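Local coordinates for protein Cg7008-pa (Drosophila melanogaster, PDB 2WAC) that is an endonuclease acting on RNA and DNA that associates with the RNA-induced silencing complex and, through its Tudor domain, binds peptides with symmetrically dimethylated arginines, at residues Q67-K72 with I86-K91. Numbering follows the deposited sequence.
Sequences QWYRAK and IDYGNK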
loop_
_atom_site.group_PDB
_atom_site.type_symbol
_atom_site.label_atom_id
_atom_site.label_comp_id
_atom_site.label_asym_id
_atom_site.label_seq_id
_atom_site.Cartn_x
_atom_site.Cartn_y
_atom_site.Cartn_z
ATOM N N GLN A 67 -3.615 -8.798 -18.783
ATOM C CA GLN A 67 -3.091 -7.529 -19.278
ATOM C C GLN A 67 -1.672 -7.297 -18.760
ATOM O O GLN A 67 -1.276 -7.861 -17.735
ATOM C CB GLN A 67 -4.020 -6.360 -18.919
ATOM C CG GLN A 67 -5.474 -6.508 -19.405
ATOM C CD GLN A 67 -5.599 -6.796 -20.897
ATOM O OE1 GLN A 67 -4.916 -6.189 -21.725
ATOM N NE2 GLN A 67 -6.486 -7.724 -21.245
ATOM N N TRP A 68 -0.910 -6.482 -19.486
ATOM C CA TRP A 68 0.493 -6.223 -19.166
ATOM C C TRP A 68 0.656 -4.990 -18.269
ATOM O O TRP A 68 0.079 -3.933 -18.542
ATOM C CB TRP A 68 1.309 -6.070 -20.456
ATOM C CG TRP A 68 1.389 -7.331 -21.294
ATOM C CD1 TRP A 68 0.552 -7.697 -22.313
ATOM C CD2 TRP A 68 2.366 -8.377 -21.182
ATOM N NE1 TRP A 68 0.947 -8.906 -22.840
ATOM C CE2 TRP A 68 2.057 -9.344 -22.167
ATOM C CE3 TRP A 68 3.472 -8.590 -20.348
ATOM C CZ2 TRP A 68 2.813 -10.512 -22.337
ATOM C CZ3 TRP A 68 4.226 -9.752 -20.519
ATOM C CH2 TRP A 68 3.890 -10.697 -21.508
ATOM N N TYR A 69 1.436 -5.145 -17.197
ATOM C CA TYR A 69 1.693 -4.080 -16.222
ATOM C C TYR A 69 3.201 -3.907 -15.988
ATOM O O TYR A 69 3.981 -4.824 -16.247
ATOM C CB TYR A 69 1.018 -4.403 -14.880
ATOM C CG TYR A 69 -0.496 -4.495 -14.904
ATOM C CD1 TYR A 69 -1.143 -5.597 -15.463
ATOM C CD2 TYR A 69 -1.281 -3.496 -14.332
ATOM C CE1 TYR A 69 -2.531 -5.687 -15.483
ATOM C CE2 TYR A 69 -2.673 -3.580 -14.338
ATOM C CZ TYR A 69 -3.289 -4.679 -14.916
ATOM O OH TYR A 69 -4.663 -4.768 -14.926
ATOM N N ARG A 70 3.607 -2.736 -15.497
ATOM C CA ARG A 70 4.990 -2.527 -15.063
ATOM C C ARG A 70 5.211 -3.272 -13.750
ATOM O O ARG A 70 4.365 -3.219 -12.852
ATOM C CB ARG A 70 5.303 -1.039 -14.878
ATOM C CG ARG A 70 5.149 -0.185 -16.125
ATOM C CD ARG A 70 5.972 1.093 -16.029
ATOM N NE ARG A 70 5.567 1.960 -14.922
ATOM C CZ ARG A 70 6.232 3.044 -14.528
ATOM N NH1 ARG A 70 7.351 3.409 -15.144
ATOM N NH2 ARG A 70 5.780 3.766 -13.511
ATOM N N ALA A 71 6.337 -3.971 -13.639
ATOM C CA ALA A 71 6.597 -4.800 -12.466
ATOM C C ALA A 71 8.074 -4.872 -12.105
ATOM O O ALA A 71 8.939 -4.818 -12.977
ATOM C CB ALA A 71 6.028 -6.205 -12.670
ATOM N N LYS A 72 8.349 -4.987 -10.809
ATOM C CA LYS A 72 9.703 -5.190 -10.314
ATOM C C LYS A 72 9.854 -6.642 -9.884
ATOM O O LYS A 72 9.034 -7.155 -9.123
ATOM C CB LYS A 72 9.980 -4.248 -9.138
ATOM C CG LYS A 72 11.332 -4.427 -8.454
ATOM C CD LYS A 72 11.436 -3.484 -7.267
ATOM C CE LYS A 72 12.506 -3.914 -6.283
ATOM N NZ LYS A 72 12.495 -3.045 -5.068
ATOM N N ILE A 86 4.294 -2.208 -9.619
ATOM C CA ILE A 86 4.803 -0.949 -9.049
ATOM C C ILE A 86 3.856 0.248 -9.108
ATOM O O ILE A 86 4.037 1.225 -8.376
ATOM C CB ILE A 86 6.185 -0.549 -9.660
ATOM C CG1 ILE A 86 6.109 -0.442 -11.191
ATOM C CG2 ILE A 86 7.278 -1.530 -9.217
ATOM C CD1 ILE A 86 7.158 0.475 -11.805
ATOM N N ASP A 87 2.850 0.173 -9.970
ATOM C CA ASP A 87 1.908 1.276 -10.123
ATOM C C ASP A 87 0.631 1.085 -9.300
ATOM O O ASP A 87 -0.236 1.968 -9.278
ATOM C CB ASP A 87 1.593 1.500 -11.606
ATOM C CG ASP A 87 2.816 1.923 -12.406
ATOM O OD1 ASP A 87 3.652 2.688 -11.873
ATOM O OD2 ASP A 87 2.944 1.496 -13.571
ATOM N N TYR A 88 0.535 -0.056 -8.612
ATOM C CA TYR A 88 -0.666 -0.425 -7.847
ATOM C C TYR A 88 -0.378 -0.925 -6.433
ATOM O O TYR A 88 -1.080 -0.556 -5.489
ATOM C CB TYR A 88 -1.503 -1.454 -8.620
ATOM C CG TYR A 88 -1.971 -0.928 -9.955
ATOM C CD1 TYR A 88 -3.160 -0.207 -10.063
ATOM C CD2 TYR A 88 -1.207 -1.123 -11.107
ATOM C CE1 TYR A 88 -3.584 0.295 -11.290
ATOM C CE2 TYR A 88 -1.619 -0.622 -12.334
ATOM C CZ TYR A 88 -2.808 0.082 -12.419
ATOM O OH TYR A 88 -3.216 0.572 -13.637
ATOM N N GLY A 89 0.638 -1.771 -6.290
ATOM C CA GLY A 89 1.065 -2.227 -4.972
ATOM C C GLY A 89 0.885 -3.698 -4.652
ATOM O O GLY A 89 1.444 -4.188 -3.669
ATOM N N ASN A 90 0.102 -4.409 -5.462
ATOM C CA ASN A 90 -0.054 -5.850 -5.265
ATOM C C ASN A 90 1.154 -6.642 -5.768
ATOM O O ASN A 90 1.887 -6.191 -6.649
ATOM C CB ASN A 90 -1.361 -6.375 -5.880
ATOM C CG ASN A 90 -1.464 -6.106 -7.371
ATOM O OD1 ASN A 90 -1.215 -4.992 -7.835
ATOM N ND2 ASN A 90 -1.850 -7.125 -8.128
ATOM N N LYS A 91 1.350 -7.819 -5.179
ATOM C CA LYS A 91 2.419 -8.735 -5.552
ATOM C C LYS A 91 1.821 -10.078 -5.938
ATOM O O LYS A 91 0.740 -10.437 -5.463
ATOM C CB LYS A 91 3.360 -8.967 -4.369
ATOM C CG LYS A 91 4.211 -7.790 -3.939
ATOM C CD LYS A 91 5.064 -8.203 -2.743
ATOM C CE LYS A 91 6.078 -7.142 -2.354
ATOM N NZ LYS A 91 5.447 -5.968 -1.706
HETATM O O HOH W 1 2.235 -1.922 -12.084
HETATM O O HOH W 2 1.698 -0.636 -14.418
#
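The guanidinium of Arg70 has the methyl CD1 of Ile86 over one face and the carboxylate of Asp87 at its edge, nearly coplanar with it at 21°. Nearby, the ring of Tyr69 receives Tyr88 at its edge: Tyr69 CD2 lies 3.5 Å from Tyr88 CE2, with the two ring planes 77° apart. Both aromatics belong to the Tudor barrel, in the region that binds dimethylarginine, where paired tyrosines are consistent with the aromatic cage that holds a methylated side chain in this family; a tyrosine at Tyr69 offers a flat ring to Tyr88 and an OH that bonds to Asp65. The contact joins strand 68-77 to the loop leading from strand 80-85 to strand 91-95. Arginine suits its place because it grips Asp87 side-on in a salt bridge: Arg70 NE donates almost straight to Asp87 OD2 at 3.0 Å, and Arg70 NH2 to Asp87 OD1 at 2.9 Å. Aspartate matches these two N-H groups with two oxygens, each offering its syn lone pair. A bend at chi3 (-62°) turns the guanidinium to this edge-on meeting. Its other N-H groups bond to the carbonyls of Phe106, Glu109 and Lys110, while Asp87 OD1 also accepts from Tyr112 N, so one buried ion pair ties strand, loop and these residues together. An alanine at Arg70 would probably leave the buried Asp87 carboxylate without its countercharge and those carbonyls without their donor. Ile86, branched and apolar, also sets CG2 against CB of Lys72 at 3.8 Å. Two waters complete the join: one accepts from Asp87 N and donates to Arg70 O, and the other accepts from Arg70 N while donating to Asp87 OD2 at 2.6 Å.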